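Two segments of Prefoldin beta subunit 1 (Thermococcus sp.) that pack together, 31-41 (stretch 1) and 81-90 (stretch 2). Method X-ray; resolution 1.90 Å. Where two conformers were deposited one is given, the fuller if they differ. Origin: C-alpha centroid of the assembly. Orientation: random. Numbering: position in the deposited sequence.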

ATOM      1  N   LYS A  31     -13.737  -5.576   1.599  1.00 13.05           N
ATOM      2  CA  LYS A  31     -12.460  -6.218   1.826  1.00 16.74           C
ATOM      3  C   LYS A  31     -12.744  -7.659   2.281  1.00 20.96           C
ATOM      4  O   LYS A  31     -12.134  -8.613   1.798  1.00 17.41           O
ATOM      5  CB  LYS A  31     -11.652  -5.475   2.889  1.00 20.47           C
ATOM      6  CG  LYS A  31     -10.282  -6.096   3.133  1.00 23.99           C
ATOM      7  CD  LYS A  31      -9.433  -5.282   4.099  1.00 38.45           C
ATOM      8  CE  LYS A  31      -8.069  -5.938   4.317  1.00 41.42           C
ATOM      9  NZ  LYS A  31      -7.172  -5.130   5.191  1.00 42.55           N
ATOM     10  N   VAL A  32     -13.676  -7.819   3.213  1.00 17.97           N
ATOM     11  CA  VAL A  32     -14.032  -9.158   3.686  1.00 16.07           C
ATOM     12  C   VAL A  32     -14.555 -10.032   2.531  1.00 19.45           C
ATOM     13  O   VAL A  32     -14.205 -11.207   2.427  1.00 19.92           O
ATOM     14  CB  VAL A  32     -15.103  -9.091   4.815  1.00 17.43           C
ATOM     15  CG1 VAL A  32     -15.670 -10.473   5.084  1.00 17.78           C
ATOM     16  CG2 VAL A  32     -14.474  -8.550   6.104  1.00 14.90           C
ATOM     17  N   GLN A  33     -15.384  -9.446   1.670  0.50 20.35           N
ATOM     18  CA  GLN A  33     -15.954 -10.173   0.533  0.50 18.52           C
ATOM     19  C   GLN A  33     -14.878 -10.648  -0.438  0.50 17.75           C
ATOM     20  O   GLN A  33     -14.977 -11.739  -0.995  0.50 19.40           O
ATOM     21  CB  GLN A  33     -16.956  -9.296  -0.230  0.50 20.99           C
ATOM     22  CG  GLN A  33     -18.272  -9.032   0.486  0.50 23.80           C
ATOM     23  CD  GLN A  33     -19.218  -8.155  -0.328  0.50 21.05           C
ATOM     24  OE1 GLN A  33     -18.861  -7.046  -0.735  0.50 13.64           O
ATOM     25  NE2 GLN A  33     -20.433  -8.646  -0.558  0.50 13.87           N
ATOM     26  N   LEU A  34     -13.851  -9.830  -0.643  1.00 20.09           N
ATOM     27  CA  LEU A  34     -12.774 -10.190  -1.559  1.00 20.63           C
ATOM     28  C   LEU A  34     -11.995 -11.381  -0.995  1.00 24.44           C
ATOM     29  O   LEU A  34     -11.700 -12.341  -1.708  1.00 19.22           O
ATOM     30  CB  LEU A  34     -11.844  -9.002  -1.767  1.00 22.21           C
ATOM     31  CG  LEU A  34     -10.580  -9.287  -2.577  1.00 30.82           C
ATOM     32  CD1 LEU A  34     -10.938  -9.981  -3.898  1.00 32.53           C
ATOM     33  CD2 LEU A  34      -9.849  -7.978  -2.827  1.00 30.41           C
ATOM     34  N   GLU A  35     -11.662 -11.304   0.288  1.00 16.47           N
ATOM     35  CA  GLU A  35     -10.949 -12.375   0.950  1.00 19.00           C
ATOM     36  C   GLU A  35     -11.775 -13.649   0.926  1.00 18.41           C
ATOM     37  O   GLU A  35     -11.237 -14.748   0.756  1.00 17.37           O
ATOM     38  CB  GLU A  35     -10.670 -12.009   2.405  1.00 21.68           C
ATOM     39  CG  GLU A  35      -9.565 -11.006   2.606  1.00 32.46           C
ATOM     40  CD  GLU A  35      -9.413 -10.622   4.069  1.00 40.98           C
ATOM     41  OE1 GLU A  35      -9.262 -11.537   4.913  1.00 41.79           O
ATOM     42  OE2 GLU A  35      -9.446  -9.412   4.371  1.00 44.28           O
ATOM     43  N   LEU A  36     -13.083 -13.503   1.095  1.00 15.65           N
ATOM     44  CA  LEU A  36     -13.961 -14.669   1.107  1.00 17.42           C
ATOM     45  C   LEU A  36     -13.991 -15.319  -0.279  1.00 22.14           C
ATOM     46  O   LEU A  36     -13.978 -16.543  -0.409  1.00 17.94           O
ATOM     47  CB  LEU A  36     -15.368 -14.262   1.535  1.00 13.81           C
ATOM     48  CG  LEU A  36     -16.436 -15.353   1.526  1.00 19.52           C
ATOM     49  CD1 LEU A  36     -16.012 -16.488   2.458  1.00 16.75           C
ATOM     50  CD2 LEU A  36     -17.772 -14.753   1.956  1.00 19.72           C
ATOM     51  N   THR A  37     -14.015 -14.491  -1.316  1.00 19.95           N
ATOM     52  CA  THR A  37     -14.044 -15.010  -2.677  1.00 20.47           C
ATOM     53  C   THR A  37     -12.754 -15.756  -2.973  1.00 15.94           C
ATOM     54  O   THR A  37     -12.777 -16.835  -3.560  1.00 20.85           O
ATOM     55  CB  THR A  37     -14.234 -13.872  -3.694  1.00 23.11           C
ATOM     56  OG1 THR A  37     -15.500 -13.243  -3.458  1.00 22.67           O
ATOM     57  CG2 THR A  37     -14.202 -14.416  -5.123  1.00 23.29           C
ATOM     58  N   GLU A  38     -11.627 -15.186  -2.568  1.00 16.66           N
ATOM     59  CA  GLU A  38     -10.345 -15.829  -2.794  1.00 17.59           C
ATOM     60  C   GLU A  38     -10.262 -17.158  -2.039  1.00 20.96           C
ATOM     61  O   GLU A  38      -9.786 -18.166  -2.580  1.00 17.10           O
ATOM     62  CB  GLU A  38      -9.215 -14.906  -2.346  1.00 30.53           C
ATOM     63  CG  GLU A  38      -9.259 -13.526  -2.998  1.00 40.92           C
ATOM     64  CD  GLU A  38      -8.266 -12.545  -2.383  1.00 54.48           C
ATOM     65  OE1 GLU A  38      -8.047 -12.597  -1.147  1.00 57.46           O
ATOM     66  OE2 GLU A  38      -7.716 -11.706  -3.135  1.00 59.14           O
ATOM     67  N   ALA A  39     -10.728 -17.174  -0.795  1.00 15.11           N
ATOM     68  CA  ALA A  39     -10.682 -18.406  -0.005  1.00 15.65           C
ATOM     69  C   ALA A  39     -11.551 -19.502  -0.624  1.00 15.88           C
ATOM     70  O   ALA A  39     -11.162 -20.675  -0.651  1.00 16.99           O
ATOM     71  CB  ALA A  39     -11.123 -18.133   1.432  1.00 13.69           C
ATOM     72  N   LYS A  40     -12.727 -19.129  -1.113  1.00 17.76           N
ATOM     73  CA  LYS A  40     -13.617 -20.108  -1.720  1.00 19.33           C
ATOM     74  C   LYS A  40     -12.987 -20.671  -2.990  1.00 19.16           C
ATOM     75  O   LYS A  40     -13.080 -21.868  -3.254  1.00 16.83           O
ATOM     76  CB  LYS A  40     -14.976 -19.478  -2.028  1.00 17.78           C
ATOM     77  CG  LYS A  40     -15.853 -19.269  -0.787  1.00 15.83           C
ATOM     78  CD  LYS A  40     -17.226 -18.751  -1.171  1.00 19.24           C
ATOM     79  CE  LYS A  40     -18.133 -18.640   0.054  1.00 25.26           C
ATOM     80  NZ  LYS A  40     -19.497 -18.157  -0.306  1.00 26.91           N
ATOM     81  N   LYS A  41     -12.331 -19.804  -3.764  1.00 17.21           N
ATOM     82  CA  LYS A  41     -11.652 -20.224  -4.994  1.00 19.50           C
ATOM     83  C   LYS A  41     -10.529 -21.212  -4.660  1.00 20.12           C
ATOM     84  O   LYS A  41     -10.341 -22.224  -5.338  1.00 18.23           O
ATOM     85  CB  LYS A  41     -11.053 -19.003  -5.709  1.00 19.69           C
ATOM     86  CG  LYS A  41     -12.063 -18.104  -6.389  1.00 30.77           C
ATOM     87  CD  LYS A  41     -11.349 -16.955  -7.089  1.00 40.05           C
ATOM     88  CE  LYS A  41     -12.303 -16.137  -7.941  1.00 42.19           C
ATOM     89  NZ  LYS A  41     -11.585 -15.019  -8.620  1.00 51.83           N
ATOM     90  N   THR A  81     -15.193 -18.302   9.160  1.00 14.41           N
ATOM     91  CA  THR A  81     -14.869 -17.060   9.853  1.00 14.51           C
ATOM     92  C   THR A  81     -15.236 -15.807   9.070  1.00 17.14           C
ATOM     93  O   THR A  81     -15.848 -14.883   9.611  1.00 12.56           O
ATOM     94  CB  THR A  81     -13.364 -16.995  10.196  1.00 13.78           C
ATOM     95  OG1 THR A  81     -13.062 -18.001  11.170  1.00 16.40           O
ATOM     96  CG2 THR A  81     -12.989 -15.621  10.758  1.00 17.36           C
ATOM     97  N   LEU A  82     -14.846 -15.770   7.801  1.00 14.48           N
ATOM     98  CA  LEU A  82     -15.135 -14.626   6.953  1.00 12.04           C
ATOM     99  C   LEU A  82     -16.632 -14.423   6.754  1.00 11.23           C
ATOM    100  O   LEU A  82     -17.103 -13.288   6.668  1.00 13.50           O
ATOM    101  CB  LEU A  82     -14.429 -14.803   5.603  1.00 12.75           C
ATOM    102  CG  LEU A  82     -12.909 -14.620   5.677  1.00 12.35           C
ATOM    103  CD1 LEU A  82     -12.234 -15.161   4.411  1.00 15.64           C
ATOM    104  CD2 LEU A  82     -12.600 -13.150   5.868  1.00 13.94           C
ATOM    105  N   GLU A  83     -17.389 -15.510   6.660  1.00 11.04           N
ATOM    106  CA  GLU A  83     -18.828 -15.365   6.492  1.00 10.80           C
ATOM    107  C   GLU A  83     -19.479 -14.793   7.750  1.00 15.43           C
ATOM    108  O   GLU A  83     -20.429 -14.017   7.661  1.00 15.82           O
ATOM    109  CB  GLU A  83     -19.455 -16.705   6.099  1.00 16.99           C
ATOM    110  CG  GLU A  83     -18.994 -17.115   4.685  1.00 16.55           C
ATOM    111  CD  GLU A  83     -19.653 -18.361   4.136  1.00 28.90           C
ATOM    112  OE1 GLU A  83     -20.216 -19.158   4.920  1.00 29.31           O
ATOM    113  OE2 GLU A  83     -19.588 -18.546   2.900  1.00 22.05           O
ATOM    114  N   VAL A  84     -18.973 -15.165   8.923  1.00 13.14           N
ATOM    115  CA  VAL A  84     -19.529 -14.621  10.161  1.00 12.18           C
ATOM    116  C   VAL A  84     -19.241 -13.113  10.168  1.00 15.52           C
ATOM    117  O   VAL A  84     -20.096 -12.302  10.533  1.00 15.34           O
ATOM    118  CB  VAL A  84     -18.872 -15.239  11.424  1.00 13.07           C
ATOM    119  CG1 VAL A  84     -19.271 -14.430  12.671  1.00 14.45           C
ATOM    120  CG2 VAL A  84     -19.330 -16.683  11.610  1.00 11.88           C
ATOM    121  N   ARG A  85     -18.031 -12.743   9.758  1.00 10.81           N
ATOM    122  CA  ARG A  85     -17.640 -11.340   9.740  1.00 16.62           C
ATOM    123  C   ARG A  85     -18.437 -10.571   8.709  1.00 16.74           C
ATOM    124  O   ARG A  85     -18.859  -9.452   8.953  1.00 15.27           O
ATOM    125  CB  ARG A  85     -16.147 -11.203   9.439  1.00 18.48           C
ATOM    126  CG  ARG A  85     -15.241 -11.708  10.554  1.00 17.94           C
ATOM    127  CD  ARG A  85     -13.788 -11.494  10.189  1.00 11.02           C
ATOM    128  NE  ARG A  85     -13.530 -10.084   9.911  1.00 17.21           N
ATOM    129  CZ  ARG A  85     -12.518  -9.657   9.163  1.00 26.41           C
ATOM    130  NH1 ARG A  85     -11.678 -10.538   8.629  1.00 24.70           N
ATOM    131  NH2 ARG A  85     -12.359  -8.359   8.933  1.00 24.27           N
ATOM    132  N   LEU A  86     -18.647 -11.188   7.552  1.00 14.29           N
ATOM    133  CA  LEU A  86     -19.395 -10.552   6.486  1.00 15.37           C
ATOM    134  C   LEU A  86     -20.823 -10.256   6.947  1.00 18.79           C
ATOM    135  O   LEU A  86     -21.336  -9.165   6.725  1.00 16.27           O
ATOM    136  CB  LEU A  86     -19.418 -11.453   5.244  1.00 15.43           C
ATOM    137  CG  LEU A  86     -20.230 -10.899   4.066  1.00 22.63           C
ATOM    138  CD1 LEU A  86     -19.616  -9.583   3.644  1.00 19.89           C
ATOM    139  CD2 LEU A  86     -20.242 -11.900   2.900  1.00 20.15           C
ATOM    140  N   ASN A  87     -21.464 -11.220   7.596  1.00 15.29           N
ATOM    141  CA  ASN A  87     -22.826 -11.007   8.063  1.00 16.28           C
ATOM    142  C   ASN A  87     -22.928  -9.863   9.060  1.00 16.10           C
ATOM    143  O   ASN A  87     -23.859  -9.071   8.992  1.00 23.09           O
ATOM    144  CB  ASN A  87     -23.384 -12.280   8.698  1.00 20.99           C
ATOM    145  CG  ASN A  87     -23.658 -13.355   7.678  1.00 31.27           C
ATOM    146  OD1 ASN A  87     -23.659 -13.091   6.474  1.00 24.27           O
ATOM    147  ND2 ASN A  87     -23.905 -14.573   8.148  1.00 31.51           N
ATOM    148  N   ALA A  88     -21.986  -9.777   9.991  1.00 14.49           N
ATOM    149  CA  ALA A  88     -22.018  -8.702  10.978  1.00 15.47           C
ATOM    150  C   ALA A  88     -21.927  -7.343  10.285  1.00 19.37           C
ATOM    151  O   ALA A  88     -22.670  -6.408  10.627  1.00 16.54           O
ATOM    152  CB  ALA A  88     -20.885  -8.869  11.971  1.00 17.18           C
ATOM    153  N   LEU A  89     -21.029  -7.230   9.307  1.00 16.81           N
ATOM    154  CA  LEU A  89     -20.869  -5.973   8.571  1.00 14.63           C
ATOM    155  C   LEU A  89     -22.123  -5.638   7.762  1.00 20.08           C
ATOM    156  O   LEU A  89     -22.492  -4.469   7.640  1.00 17.39           O
ATOM    157  CB  LEU A  89     -19.638  -6.044   7.644  1.00 13.08           C
ATOM    158  CG  LEU A  89     -18.297  -5.966   8.383  1.00 14.50           C
ATOM    159  CD1 LEU A  89     -17.134  -6.341   7.451  1.00 16.73           C
ATOM    160  CD2 LEU A  89     -18.111  -4.551   8.923  1.00 15.18           C
ATOM    161  N   GLU A  90     -22.763  -6.655   7.189  1.00 18.46           N
ATOM    162  CA  GLU A  90     -23.986  -6.438   6.422  1.00 18.17           C
ATOM    163  C   GLU A  90     -25.093  -5.980   7.366  1.00 19.34           C
ATOM    164  O   GLU A  90     -25.958  -5.205   6.967  1.00 19.50           O
ATOM    165  CB  GLU A  90     -24.412  -7.713   5.681  1.00 18.54           C
ATOM    166  CG  GLU A  90     -23.500  -8.054   4.505  1.00 20.68           C
ATOM    167  CD  GLU A  90     -23.857  -9.362   3.813  1.00 33.56           C
ATOM    168  OE1 GLU A  90     -24.463 -10.247   4.460  1.00 36.08           O
ATOM    169  OE2 GLU A  90     -23.504  -9.515   2.622  1.00 32.53           O
TER
HETATM  170  O   HOH W   1     -10.450  -7.441   6.466  1.00 40.77           O

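The strongest polar link between these two antiparallel helices is the salt bridge between Lys40 and Glu83, in which Lys40 NZ lies 3.2 Å from Glu83 OE2. The pair also counts as a hydrogen bond, with the ammonium as donor, but a weak one. Neither residue starts out aimed at its partner: both CA-to-CB bonds point sideways, and long side chains are needed to bring the charges together. Lys40 does this with chi2 to chi4 all t, an extended chain whose CE also comes within 3.2 Å of Glu83 OE2. Such residues suit the margin of a contact, where a long aliphatic chain can carry its charge across to the partner helix while staying near solvent.

A second charged pair, Glu35 and Arg85, is looser. Glu35 OE1 and Arg85 NH1 stand 4.5 Å apart, too far for a salt bridge, though the opposite charges still favor each other. A water molecule joins the two side chains: its O lies 3.0 Å from Glu35 OE2, to which it donates, and 3.3 Å from Arg85 NH2, from which it accepts. The guanidinium serves the apolar packing as well: Val32 CG2 lies over one of its faces, 3.5 Å from Arg85 NH2. The flat, weakly hydrated face of the group can accept a methyl while its edge keeps N-H groups for polar partners.

Between these charged pairs the helices mesh as knobs into holes, their axes approaching to 9.5 Å. Val32 sits among Leu82, Arg85, Leu86 and Leu89. Its branched, compact side chain sends CG1 to 3.9 Å from Leu86 CB and CG2 to 3.7 Å from Leu89 CD1, so both methyls find apolar neighbors. In the reciprocal arrangement, Leu82 enters a hole formed by Val32, Glu35, Leu36 and Ala39. Its CD1 reaches the helix backbone, 3.8 Å from Leu36 CA, and meets Ala39 CB at 4.4 Å; the small alanine contributes a methyl wall while occupying little room.

Leu36 extends the apolar seam, placing CD1 3.9 Å from Leu82 CB and CD2 3.9 Å from Leu86 CD2. Val32, Leu36 and Leu82 are buried, as befits side chains with no polar group to satisfy. Toward the margin, the CA-to-CB bond of Gln33 points away from the partner helix, yet its CG comes 3.5 Å from Leu86 CD1, so the aliphatic part of a polar residue adds to the packing. Together the two stretches bury 529 Å², counting both sides.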